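Long-range contacts in PTS-dependent dihydroxyacetone kinase operon regulatory protein (Escherichia coli, PDB 4LRZ), which activates transcription of the dhaKLM operon from a sigma-70 promoter and represses its own expression: residues C73-L78 and I161-P166; D79-I84 and G105-E110; S98-N103 and Q138-W143; T115-L120 and F145-L150. All coordinates share one frame; numbering follows the deposited sequence.

Contact 1 of 4, residues C73-L78 and I161-P166; sequences CALFIL and IALACP
The carbonyl oxygen of Ala74 is held twice from across the sheet. The N-H of Ala164 reaches it almost straight (168°) and in the carbonyl plane, at 2.8 Å from Ala164 N to Ala74 O, and the CA-H of Leu163 adds a weaker contact, with Leu163 CA 3.3 Å from the same oxygen. Ala74 N in turn donates to Ala164 O. At the next hydrogen-bonded pair, Phe76 N and Ala162 O are 2.8 Å apart, with the donor lifted out of the carbonyl plane, while Ala162 N reaches Phe76 O at 3.1 Å. Strands 74-79 and 157-166 thus run antiparallel as neighbours in the five-stranded 2-1-5-4-3 sheet of the GAF domain, part of what is probably the sensor region of the regulator. Ala74, Phe76, Ala162 and Ala164 share one face, where Leu97 of helix 91-99 packs. On the other face Leu75 and Leu163 lie side by side in a non-hydrogen-bonded pair, touching along their flanks, with Leu75 CD2 3.9 Å from Leu163 CD1. Leu163 has CG anti to the backbone N, whereas Leu75 has it beside the N. Next along, Ile77 CG2 meets Ile161 CD1 at 4.0 Å, and helix 174-211 backs Ile161 and Leu163.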
loop_
_atom_site.group_PDB
_atom_site.type_symbol
_atom_site.label_atom_id
_atom_site.label_comp_id
_atom_site.label_asym_id
_atom_site.label_seq_id
_atom_site.Cartn_x
_atom_site.Cartn_y
_atom_site.Cartn_z
ATOM N N CYS F 73 -0.208 -19.615 -22.953
ATOM C CA CYS F 73 -1.052 -19.367 -21.812
ATOM C C CYS F 73 -1.795 -18.045 -21.938
ATOM O O CYS F 73 -1.502 -17.242 -22.800
ATOM C CB CYS F 73 -0.265 -19.404 -20.495
ATOM S SG CYS F 73 0.593 -17.871 -20.127
ATOM N N ALA F 74 -2.770 -17.841 -21.067
ATOM C CA ALA F 74 -3.595 -16.656 -21.095
ATOM C C ALA F 74 -3.787 -16.246 -19.666
ATOM O O ALA F 74 -3.852 -17.088 -18.751
ATOM C CB ALA F 74 -4.932 -16.989 -21.722
ATOM N N LEU F 75 -3.947 -14.953 -19.475
ATOM C CA LEU F 75 -4.204 -14.415 -18.151
ATOM C C LEU F 75 -5.552 -13.670 -18.227
ATOM O O LEU F 75 -5.834 -12.990 -19.239
ATOM C CB LEU F 75 -3.057 -13.486 -17.760
ATOM C CG LEU F 75 -1.656 -14.126 -17.611
ATOM C CD1 LEU F 75 -0.503 -13.110 -17.810
ATOM C CD2 LEU F 75 -1.512 -14.783 -16.258
ATOM N N PHE F 76 -6.361 -13.799 -17.169
ATOM C CA PHE F 76 -7.679 -13.206 -17.095
ATOM C C PHE F 76 -7.823 -12.367 -15.824
ATOM O O PHE F 76 -7.362 -12.767 -14.770
ATOM C CB PHE F 76 -8.747 -14.326 -16.959
ATOM C CG PHE F 76 -8.988 -15.187 -18.208
ATOM C CD1 PHE F 76 -8.523 -14.834 -19.464
ATOM C CD2 PHE F 76 -9.815 -16.336 -18.098
ATOM C CE1 PHE F 76 -8.817 -15.634 -20.590
ATOM C CE2 PHE F 76 -10.145 -17.134 -19.213
ATOM C CZ PHE F 76 -9.632 -16.773 -20.468
ATOM N N ILE F 77 -8.514 -11.236 -15.909
ATOM C CA ILE F 77 -9.089 -10.619 -14.709
ATOM C C ILE F 77 -10.619 -10.862 -14.721
ATOM O O ILE F 77 -11.244 -10.633 -15.731
ATOM C CB ILE F 77 -8.908 -9.088 -14.671
ATOM C CG1 ILE F 77 -7.771 -8.667 -15.556
ATOM C CG2 ILE F 77 -8.754 -8.610 -13.199
ATOM C CD1 ILE F 77 -6.884 -7.456 -14.937
ATOM N N LEU F 78 -11.201 -11.326 -13.614
ATOM C CA LEU F 78 -12.645 -11.480 -13.523
ATOM C C LEU F 78 -13.164 -10.609 -12.374
ATOM O O LEU F 78 -12.441 -10.428 -11.365
ATOM C CB LEU F 78 -13.061 -12.941 -13.318
ATOM C CG LEU F 78 -12.576 -14.006 -14.337
ATOM C CD1 LEU F 78 -11.248 -14.613 -13.879
ATOM C CD2 LEU F 78 -13.575 -15.116 -14.475
ATOM N N ILE F 161 -7.880 -13.394 -10.211
ATOM C CA ILE F 161 -6.801 -13.391 -11.205
ATOM C C ILE F 161 -6.632 -14.826 -11.600
ATOM O O ILE F 161 -6.462 -15.686 -10.747
ATOM C CB ILE F 161 -5.427 -12.877 -10.638
ATOM C CG1 ILE F 161 -5.546 -11.443 -10.099
ATOM C CG2 ILE F 161 -4.286 -12.919 -11.715
ATOM C CD1 ILE F 161 -5.827 -10.356 -11.166
ATOM N N ALA F 162 -6.635 -15.083 -12.892
ATOM C CA ALA F 162 -6.444 -16.433 -13.359
ATOM C C ALA F 162 -5.449 -16.532 -14.525
ATOM O O ALA F 162 -5.241 -15.563 -15.289
ATOM C CB ALA F 162 -7.818 -17.053 -13.784
ATOM N N LEU F 163 -4.905 -17.740 -14.645
ATOM C CA LEU F 163 -3.982 -18.146 -15.660
ATOM C C LEU F 163 -4.494 -19.467 -16.259
ATOM O O LEU F 163 -4.686 -20.444 -15.539
ATOM C CB LEU F 163 -2.613 -18.357 -15.027
ATOM C CG LEU F 163 -1.418 -18.827 -15.864
ATOM C CD1 LEU F 163 -0.120 -18.244 -15.274
ATOM C CD2 LEU F 163 -1.334 -20.337 -15.990
ATOM N N ALA F 164 -4.690 -19.480 -17.585
ATOM C CA ALA F 164 -5.195 -20.634 -18.330
ATOM C C ALA F 164 -4.091 -21.141 -19.249
ATOM O O ALA F 164 -3.409 -20.336 -19.888
ATOM C CB ALA F 164 -6.404 -20.239 -19.158
ATOM N N CYS F 165 -3.922 -22.463 -19.325
ATOM C CA CYS F 165 -2.950 -23.081 -20.225
ATOM C C CYS F 165 -3.289 -24.517 -20.560
ATOM O O CYS F 165 -3.920 -25.191 -19.748
ATOM C CB CYS F 165 -1.517 -23.008 -19.654
ATOM S SG CYS F 165 -1.106 -24.086 -18.261
ATOM N N PRO F 166 -2.844 -25.007 -21.747
ATOM C CA PRO F 166 -3.009 -26.443 -22.043
ATOM C C PRO F 166 -2.482 -27.271 -20.881
ATOM O O PRO F 166 -1.449 -26.937 -20.292
ATOM C CB PRO F 166 -2.187 -26.654 -23.317
ATOM C CG PRO F 166 -2.163 -25.338 -23.991
ATOM C CD PRO F 166 -2.295 -24.269 -22.902
#

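Contact 2 of 4, residues D79-I84 and G105-E110; sequences DETACI and GTYCAE
Three backbone bonds make the first shell. Gly105 N gives a short, nearly straight bond to Ile84 O (2.6 Å), Ile84 N points at Thr106 O (2.9 Å, 174°), and Cys108 N bends in on Ala82 O (2.9 Å). Around them the side chains close up. Tyr107, with CG beside its backbone N, lays one ring face over the thiol of Cys83. That SG, set anti to the backbone N, sits 4.1 Å from the ring centroid in a sulfur-aromatic contact, while Thr81 OG1 stands at the ring edge, 3.4 Å from Tyr107 CE1. On the Ile84 side, Cys108 SG touches both CG1 and CD1 of Ile84. The second shell is Asp79, which shapes the turn 79-82 that links strands 74-79 and 84-89. Its OD1 takes three donors: Thr81 N from above the carboxylate plane (2.7 Å), closing an Asx turn, Cys83 N also from above, and the Thr81 hydroxyl on the syn lone pair. The hydroxyl beside the tyrosine is thereby fixed in direction. Farther out, His36 meets the Tyr107 ring, and Ile46 of helix 40-49 touches it. An alanine at Tyr107 would remove the ring over the Cys83 sulfur and beside Thr81, and would probably loosen the packing between this turn and 105-110. Gathering three donors on one oxygen is likely to stabilise the ionised form of Asp79, so that a probably charged carboxylate would help stiffen the turn while the cross-loop grip relies on backbone bonds and sulfur-rich packing.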
loop_
_atom_site.group_PDB
_atom_site.type_symbol
_atom_site.label_atom_id
_atom_site.label_comp_id
_atom_site.label_asym_id
_atom_site.label_seq_id
_atom_site.Cartn_x
_atom_site.Cartn_y
_atom_site.Cartn_z
ATOM N N ASP F 79 -14.415 -10.121 -12.491
ATOM C CA ASP F 79 -15.022 -9.349 -11.391
ATOM C C ASP F 79 -15.537 -10.278 -10.294
ATOM O O ASP F 79 -15.374 -11.490 -10.421
ATOM C CB ASP F 79 -16.076 -8.353 -11.884
ATOM C CG ASP F 79 -17.389 -8.998 -12.193
ATOM O OD1 ASP F 79 -17.536 -10.237 -12.118
ATOM O OD2 ASP F 79 -18.346 -8.244 -12.462
ATOM N N GLU F 80 -16.164 -9.746 -9.238
ATOM C CA GLU F 80 -16.625 -10.642 -8.195
ATOM C C GLU F 80 -17.693 -11.650 -8.637
ATOM O O GLU F 80 -17.968 -12.563 -7.882
ATOM C CB GLU F 80 -17.110 -9.974 -6.889
ATOM C CG GLU F 80 -17.792 -8.562 -6.759
ATOM C CD GLU F 80 -18.186 -7.814 -8.018
ATOM O OE1 GLU F 80 -19.391 -7.632 -8.239
ATOM O OE2 GLU F 80 -17.296 -7.340 -8.746
ATOM N N THR F 81 -18.314 -11.484 -9.809
ATOM C CA THR F 81 -19.353 -12.454 -10.247
ATOM C C THR F 81 -18.818 -13.443 -11.284
ATOM O O THR F 81 -19.596 -13.991 -12.045
ATOM C CB THR F 81 -20.619 -11.762 -10.846
ATOM O OG1 THR F 81 -20.347 -11.371 -12.193
ATOM C CG2 THR F 81 -21.046 -10.498 -10.042
ATOM N N ALA F 82 -17.491 -13.618 -11.353
ATOM C CA ALA F 82 -16.884 -14.434 -12.391
ATOM C C ALA F 82 -17.061 -13.920 -13.835
ATOM O O ALA F 82 -17.018 -14.708 -14.780
ATOM C CB ALA F 82 -17.380 -15.847 -12.303
ATOM N N CYS F 83 -17.292 -12.630 -14.020
ATOM C CA CYS F 83 -17.367 -12.093 -15.369
ATOM C C CYS F 83 -15.977 -11.670 -15.835
ATOM O O CYS F 83 -15.287 -10.893 -15.123
ATOM C CB CYS F 83 -18.307 -10.888 -15.389
ATOM S SG CYS F 83 -18.648 -10.222 -17.044
ATOM N N ILE F 84 -15.551 -12.181 -17.007
ATOM C CA ILE F 84 -14.238 -11.833 -17.570
ATOM C C ILE F 84 -14.205 -10.367 -17.977
ATOM O O ILE F 84 -14.967 -9.928 -18.840
ATOM C CB ILE F 84 -13.849 -12.707 -18.751
ATOM C CG1 ILE F 84 -13.686 -14.150 -18.294
ATOM C CG2 ILE F 84 -12.516 -12.221 -19.323
ATOM C CD1 ILE F 84 -13.202 -15.065 -19.335
ATOM N N GLY F 105 -16.470 -10.230 -20.986
ATOM C CA GLY F 105 -17.879 -10.374 -20.584
ATOM C C GLY F 105 -18.483 -11.753 -20.393
ATOM O O GLY F 105 -19.641 -11.833 -19.961
ATOM N N THR F 106 -17.774 -12.833 -20.737
ATOM C CA THR F 106 -18.259 -14.193 -20.482
ATOM C C THR F 106 -18.263 -14.431 -18.969
ATOM O O THR F 106 -17.246 -14.145 -18.294
ATOM C CB THR F 106 -17.304 -15.218 -21.098
ATOM O OG1 THR F 106 -17.358 -15.118 -22.519
ATOM C CG2 THR F 106 -17.652 -16.665 -20.702
ATOM N N TYR F 107 -19.383 -14.917 -18.444
ATOM C CA TYR F 107 -19.484 -15.363 -17.046
ATOM C C TYR F 107 -19.036 -16.811 -16.912
ATOM O O TYR F 107 -19.418 -17.650 -17.709
ATOM C CB TYR F 107 -20.934 -15.255 -16.538
ATOM C CG TYR F 107 -21.474 -13.858 -16.489
ATOM C CD1 TYR F 107 -21.281 -13.082 -15.357
ATOM C CD2 TYR F 107 -22.215 -13.316 -17.568
ATOM C CE1 TYR F 107 -21.803 -11.798 -15.264
ATOM C CE2 TYR F 107 -22.749 -12.022 -17.502
ATOM C CZ TYR F 107 -22.511 -11.263 -16.327
ATOM O OH TYR F 107 -22.968 -9.989 -16.172
ATOM N N CYS F 108 -18.262 -17.094 -15.878
ATOM C CA CYS F 108 -17.609 -18.380 -15.701
ATOM C C CYS F 108 -18.014 -19.003 -14.379
ATOM O O CYS F 108 -17.294 -19.894 -13.849
ATOM C CB CYS F 108 -16.075 -18.188 -15.669
ATOM S SG CYS F 108 -15.408 -17.391 -17.121
ATOM N N ALA F 109 -19.162 -18.561 -13.855
ATOM C CA ALA F 109 -19.776 -19.184 -12.674
ATOM C C ALA F 109 -19.770 -20.705 -12.753
ATOM O O ALA F 109 -19.724 -21.299 -13.832
ATOM C CB ALA F 109 -21.201 -18.620 -12.386
ATOM N N GLU F 110 -19.705 -21.310 -11.575
ATOM C CA GLU F 110 -19.698 -22.732 -11.431
ATOM C C GLU F 110 -20.985 -23.301 -11.998
ATOM O O GLU F 110 -20.974 -24.407 -12.534
ATOM C CB GLU F 110 -19.662 -23.066 -9.946
ATOM C CG GLU F 110 -19.519 -24.533 -9.663
ATOM C CD GLU F 110 -19.357 -24.803 -8.171
ATOM O OE1 GLU F 110 -20.297 -24.499 -7.414
ATOM O OE2 GLU F 110 -18.277 -25.293 -7.743
#

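Contact 3 of 4, residues S98-N103 and Q138-W143; sequences SALGFN and QVLWNW
The close-packed part of this contact is a meeting of side-chain tips. Leu100, its CG beside the backbone N and the chain extended beyond, forks between two partners: CD2 meets Val139 CG1 at 3.8 Å, and CD1 comes up to the indole of Trp143, 3.6 Å from NE1, at an oblique angle. Beside it Phe102 reaches tip to tip toward Leu140, whose CD2 lies near the ring plane at the edge, 4.0 Å from Phe102 CE1. Between these two pairs the packing is slacker, with Leu100 CD1 and Leu140 CD2 4.5 Å apart. Buried Phe102, Leu140 and Trp143 form the inner side, and Trp143 continues against Thr93, Gln96 and Leu97 of helix 91-99. Leu100 and Val139 mark the outer side, both partly exposed. Each partner is shaped by a local turn. Helix 91-99 ends in a Schellman motif at Gly101, whose N bonds back to Ser98 O (2.9 Å), and the Ser98 hydroxyl reaches Asn103 OD1 at 2.8 Å, in the plane of that carbonyl. Opposite, residues 138-140 make a short 3-10 turn, and Trp143 N bonds to Leu140 O (2.9 Å), leading into strand 143-151. The end of a helix in the GAF domain is so joined to the loop that enters a sheet strand. Polar groups bond within the turns and to other parts of the chain, Leu100 O to the indole N-H of Trp32 and Gly101 O to the Thr106 hydroxyl, while the two segments are held together by dispersion and the exclusion of water, forces that reward close fit but impose little directionality.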
loop_
_atom_site.group_PDB
_atom_site.type_symbol
_atom_site.label_atom_id
_atom_site.label_comp_id
_atom_site.label_asym_id
_atom_site.label_seq_id
_atom_site.Cartn_x
_atom_site.Cartn_y
_atom_site.Cartn_z
ATOM N N SER F 98 -11.187 -18.355 -26.704
ATOM C CA SER F 98 -12.248 -17.611 -27.361
ATOM C C SER F 98 -13.162 -18.582 -28.171
ATOM O O SER F 98 -14.370 -18.495 -28.090
ATOM C CB SER F 98 -11.626 -16.499 -28.208
ATOM O OG SER F 98 -12.592 -15.823 -28.988
ATOM N N ALA F 99 -12.584 -19.540 -28.881
ATOM C CA ALA F 99 -13.369 -20.586 -29.553
ATOM C C ALA F 99 -14.277 -21.378 -28.590
ATOM O O ALA F 99 -15.367 -21.790 -28.964
ATOM C CB ALA F 99 -12.453 -21.551 -30.373
ATOM N N LEU F 100 -13.836 -21.581 -27.358
ATOM C CA LEU F 100 -14.651 -22.265 -26.364
ATOM C C LEU F 100 -15.686 -21.375 -25.707
ATOM O O LEU F 100 -16.430 -21.861 -24.844
ATOM C CB LEU F 100 -13.777 -22.882 -25.265
ATOM C CG LEU F 100 -12.746 -23.905 -25.735
ATOM C CD1 LEU F 100 -11.980 -24.447 -24.547
ATOM C CD2 LEU F 100 -13.433 -25.040 -26.523
ATOM N N GLY F 101 -15.733 -20.088 -26.082
ATOM C CA GLY F 101 -16.650 -19.120 -25.452
ATOM C C GLY F 101 -16.097 -18.116 -24.434
ATOM O O GLY F 101 -16.855 -17.261 -23.894
ATOM N N PHE F 102 -14.799 -18.173 -24.144
ATOM C CA PHE F 102 -14.264 -17.258 -23.153
ATOM C C PHE F 102 -13.817 -15.965 -23.835
ATOM O O PHE F 102 -12.823 -15.959 -24.524
ATOM C CB PHE F 102 -13.083 -17.880 -22.424
ATOM C CG PHE F 102 -13.397 -19.135 -21.653
ATOM C CD1 PHE F 102 -12.971 -20.362 -22.117
ATOM C CD2 PHE F 102 -14.063 -19.076 -20.444
ATOM C CE1 PHE F 102 -13.211 -21.544 -21.391
ATOM C CE2 PHE F 102 -14.307 -20.238 -19.710
ATOM C CZ PHE F 102 -13.882 -21.479 -20.193
ATOM N N ASN F 103 -14.566 -14.880 -23.658
ATOM C CA ASN F 103 -14.283 -13.588 -24.262
ATOM C C ASN F 103 -14.486 -12.581 -23.160
ATOM O O ASN F 103 -14.911 -12.942 -22.087
ATOM C CB ASN F 103 -15.295 -13.293 -25.367
ATOM C CG ASN F 103 -15.226 -14.281 -26.504
ATOM O OD1 ASN F 103 -14.226 -14.334 -27.248
ATOM N ND2 ASN F 103 -16.283 -15.078 -26.655
ATOM N N GLN F 138 -16.299 -31.851 -19.779
ATOM C CA GLN F 138 -15.289 -32.537 -20.604
ATOM C C GLN F 138 -14.528 -31.611 -21.544
ATOM O O GLN F 138 -13.385 -31.903 -21.911
ATOM C CB GLN F 138 -15.918 -33.664 -21.436
ATOM C CG GLN F 138 -16.093 -34.973 -20.664
ATOM C CD GLN F 138 -17.142 -35.935 -21.289
ATOM O OE1 GLN F 138 -17.467 -35.863 -22.489
ATOM N NE2 GLN F 138 -17.664 -36.841 -20.459
ATOM N N VAL F 139 -15.164 -30.518 -21.951
ATOM C CA VAL F 139 -14.535 -29.580 -22.876
ATOM C C VAL F 139 -13.262 -28.973 -22.251
ATOM O O VAL F 139 -12.307 -28.648 -22.967
ATOM C CB VAL F 139 -15.564 -28.516 -23.378
ATOM C CG1 VAL F 139 -14.874 -27.254 -23.861
ATOM C CG2 VAL F 139 -16.401 -29.124 -24.493
ATOM N N LEU F 140 -13.225 -28.907 -20.921
ATOM C CA LEU F 140 -12.084 -28.337 -20.200
ATOM C C LEU F 140 -10.973 -29.319 -19.831
ATOM O O LEU F 140 -9.981 -28.908 -19.225
ATOM C CB LEU F 140 -12.557 -27.569 -18.954
ATOM C CG LEU F 140 -13.494 -26.378 -19.241
ATOM C CD1 LEU F 140 -13.850 -25.634 -17.959
ATOM C CD2 LEU F 140 -12.916 -25.393 -20.291
ATOM N N TRP F 141 -11.112 -30.589 -20.209
ATOM C CA TRP F 141 -10.117 -31.609 -19.830
ATOM C C TRP F 141 -8.726 -31.381 -20.441
ATOM O O TRP F 141 -7.748 -31.924 -19.964
ATOM C CB TRP F 141 -10.616 -33.019 -20.130
ATOM C CG TRP F 141 -11.761 -33.497 -19.196
ATOM C CD1 TRP F 141 -12.485 -32.734 -18.306
ATOM C CD2 TRP F 141 -12.304 -34.832 -19.100
ATOM N NE1 TRP F 141 -13.421 -33.506 -17.668
ATOM C CE2 TRP F 141 -13.338 -34.793 -18.130
ATOM C CE3 TRP F 141 -12.018 -36.054 -19.743
ATOM C CZ2 TRP F 141 -14.092 -35.934 -17.783
ATOM C CZ3 TRP F 141 -12.775 -37.197 -19.401
ATOM C CH2 TRP F 141 -13.797 -37.124 -18.429
ATOM N N ASN F 142 -8.662 -30.575 -21.488
ATOM C CA ASN F 142 -7.393 -30.194 -22.075
ATOM C C ASN F 142 -6.711 -29.008 -21.425
ATOM O O ASN F 142 -5.601 -28.695 -21.799
ATOM C CB ASN F 142 -7.583 -29.918 -23.562
ATOM C CG ASN F 142 -7.949 -31.140 -24.288
ATOM O OD1 ASN F 142 -9.081 -31.272 -24.758
ATOM N ND2 ASN F 142 -7.034 -32.116 -24.302
ATOM N N TRP F 143 -7.385 -28.383 -20.457
ATOM C CA TRP F 143 -6.946 -27.155 -19.815
ATOM C C TRP F 143 -6.571 -27.335 -18.353
ATOM O O TRP F 143 -7.074 -28.244 -17.664
ATOM C CB TRP F 143 -8.021 -26.070 -19.976
ATOM C CG TRP F 143 -8.198 -25.785 -21.379
ATOM C CD1 TRP F 143 -8.988 -26.467 -22.262
ATOM C CD2 TRP F 143 -7.462 -24.843 -22.150
ATOM N NE1 TRP F 143 -8.826 -25.969 -23.534
ATOM C CE2 TRP F 143 -7.898 -24.966 -23.494
ATOM C CE3 TRP F 143 -6.488 -23.890 -21.839
ATOM C CZ2 TRP F 143 -7.393 -24.178 -24.515
ATOM C CZ3 TRP F 143 -6.013 -23.093 -22.842
ATOM C CH2 TRP F 143 -6.459 -23.242 -24.169
#

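Contact 4 of 4, residues T115-L120 and F145-L150; sequences TCALSL and FCATPL
This is a buried helix-on-sheet contact of the GAF domain: the first turn of helix 117-124 rests on strand 143-151, on the face carrying Phe145 and Ala147. Cys116, the N-cap residue, has its sulfur anti to the backbone N and holds it over one face of the Phe145 ring, 4.0 Å from Cys116 SG to the centroid. Leu118 crosses the same ring obliquely, its CG 3.9 Å from Phe145 CD1. Between them the small residues let the backbones close in. Ala117 CB lies 3.5 Å from Phe145 O, and Ala147 CB sits 3.4 Å from Ala117 O. The helix start is fixed by Cys116 O, which takes both Ser119 N and Leu120 N at 2.9 Å, while Ala117 N bonds to Thr130 OG1 of strand 128-131. His135 meets the phenylalanine ring at roughly right angles. A serine at Phe145 would take away the ring that both the Cys116 sulfur and Leu118 pack against, and would probably leave the helix start less well seated on the sheet. With two alanines at the point of nearest approach and a polarisable sulfur over an aromatic face, the join depends on close van der Waals fit, while the strand's backbone bonds to its neighbours 128-131 and 157-166.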
loop_
_atom_site.group_PDB
_atom_site.type_symbol
_atom_site.label_atom_id
_atom_site.label_comp_id
_atom_site.label_asym_id
_atom_site.label_seq_id
_atom_site.Cartn_x
_atom_site.Cartn_y
_atom_site.Cartn_z
ATOM N N THR F 115 -17.195 -27.047 -12.216
ATOM C CA THR F 115 -16.037 -26.965 -11.377
ATOM C C THR F 115 -14.831 -26.560 -12.194
ATOM O O THR F 115 -14.463 -27.261 -13.173
ATOM C CB THR F 115 -15.717 -28.345 -10.786
ATOM O OG1 THR F 115 -16.917 -28.933 -10.281
ATOM C CG2 THR F 115 -14.650 -28.244 -9.675
ATOM N N CYS F 116 -14.221 -25.455 -11.742
ATOM C CA CYS F 116 -13.124 -24.772 -12.398
ATOM C C CYS F 116 -12.568 -23.708 -11.464
ATOM O O CYS F 116 -13.323 -22.978 -10.822
ATOM C CB CYS F 116 -13.603 -24.103 -13.705
ATOM S SG CYS F 116 -12.253 -23.480 -14.710
ATOM N N ALA F 117 -11.246 -23.598 -11.412
ATOM C CA ALA F 117 -10.584 -22.585 -10.611
ATOM C C ALA F 117 -11.205 -21.172 -10.809
ATOM O O ALA F 117 -11.341 -20.388 -9.855
ATOM C CB ALA F 117 -9.081 -22.593 -10.933
ATOM N N LEU F 118 -11.580 -20.862 -12.049
ATOM C CA LEU F 118 -12.158 -19.558 -12.390
ATOM C C LEU F 118 -13.256 -19.165 -11.402
ATOM O O LEU F 118 -13.391 -17.960 -11.062
ATOM C CB LEU F 118 -12.753 -19.584 -13.801
ATOM C CG LEU F 118 -11.813 -19.725 -14.966
ATOM C CD1 LEU F 118 -12.518 -19.589 -16.284
ATOM C CD2 LEU F 118 -10.708 -18.622 -14.849
ATOM N N SER F 119 -14.051 -20.150 -10.946
ATOM C CA SER F 119 -15.050 -19.862 -9.872
ATOM C C SER F 119 -14.657 -20.376 -8.511
ATOM O O SER F 119 -14.975 -19.767 -7.507
ATOM C CB SER F 119 -16.461 -20.408 -10.224
ATOM O OG SER F 119 -16.476 -21.828 -10.376
ATOM N N LEU F 120 -13.996 -21.518 -8.453
ATOM C CA LEU F 120 -13.778 -22.165 -7.167
ATOM C C LEU F 120 -12.883 -21.309 -6.266
ATOM O O LEU F 120 -12.931 -21.407 -5.028
ATOM C CB LEU F 120 -13.117 -23.499 -7.395
ATOM C CG LEU F 120 -13.656 -24.729 -6.721
ATOM C CD1 LEU F 120 -12.500 -25.746 -6.664
ATOM C CD2 LEU F 120 -14.349 -24.479 -5.338
ATOM N N PHE F 145 -6.410 -24.569 -15.066
ATOM C CA PHE F 145 -6.696 -23.195 -14.607
ATOM C C PHE F 145 -6.108 -22.965 -13.208
ATOM O O PHE F 145 -6.147 -23.862 -12.370
ATOM C CB PHE F 145 -8.206 -22.903 -14.617
ATOM C CG PHE F 145 -8.792 -22.787 -16.000
ATOM C CD1 PHE F 145 -8.820 -21.566 -16.664
ATOM C CD2 PHE F 145 -9.294 -23.879 -16.649
ATOM C CE1 PHE F 145 -9.359 -21.457 -17.960
ATOM C CE2 PHE F 145 -9.821 -23.777 -17.934
ATOM C CZ PHE F 145 -9.860 -22.584 -18.578
ATOM N N CYS F 146 -5.503 -21.806 -12.987
ATOM C CA CYS F 146 -5.140 -21.379 -11.647
ATOM C C CYS F 146 -5.857 -20.071 -11.404
ATOM O O CYS F 146 -5.969 -19.230 -12.310
ATOM C CB CYS F 146 -3.638 -21.088 -11.537
ATOM S SG CYS F 146 -2.568 -22.502 -11.825
ATOM N N ALA F 147 -6.278 -19.850 -10.170
ATOM C CA ALA F 147 -6.954 -18.604 -9.852
ATOM C C ALA F 147 -6.817 -18.264 -8.389
ATOM O O ALA F 147 -6.673 -19.137 -7.501
ATOM C CB ALA F 147 -8.436 -18.674 -10.268
ATOM N N THR F 148 -6.879 -16.978 -8.125
ATOM C CA THR F 148 -6.837 -16.534 -6.765
ATOM C C THR F 148 -7.824 -15.396 -6.678
ATOM O O THR F 148 -7.858 -14.565 -7.567
ATOM C CB THR F 148 -5.393 -16.035 -6.396
ATOM O OG1 THR F 148 -4.466 -17.128 -6.561
ATOM C CG2 THR F 148 -5.337 -15.572 -4.972
ATOM N N PRO F 149 -8.592 -15.325 -5.589
ATOM C CA PRO F 149 -9.477 -14.202 -5.437
ATOM C C PRO F 149 -8.721 -12.949 -4.946
ATOM O O PRO F 149 -7.697 -13.076 -4.268
ATOM C CB PRO F 149 -10.459 -14.692 -4.364
ATOM C CG PRO F 149 -9.693 -15.630 -3.532
ATOM C CD PRO F 149 -8.775 -16.317 -4.502
ATOM N N LEU F 150 -9.235 -11.764 -5.277
ATOM C CA LEU F 150 -8.693 -10.594 -4.647
ATOM C C LEU F 150 -9.697 -9.712 -3.954
ATOM O O LEU F 150 -10.906 -9.692 -4.290
ATOM C CB LEU F 150 -7.820 -9.786 -5.592
ATOM C CG LEU F 150 -8.428 -8.764 -6.515
ATOM C CD1 LEU F 150 -7.765 -7.493 -6.139
ATOM C CD2 LEU F 150 -8.026 -9.174 -7.922
#

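In the fold
From the N terminus, contact 1 opens on strand 74-79 and closes only at strand 157-166, so the other three all fall within its span. Contact 2 comes first, closing a loop from the 79-84 turn to 105-110. Contact 3 starts inside that loop, at the end of helix 91-99, and ends at 138-143; it therefore crosses contact 2 and also contact 4, which runs from 115-120 to strand 143-151. Contacts 2 and 4 follow in series. Leu78 and Ile84 join contacts 1 and 2, Cys108 touches Leu118 of contact 4, and Phe102 touches Leu118 too. Together they tie sheet, helices and connecting loops into one GAF domain.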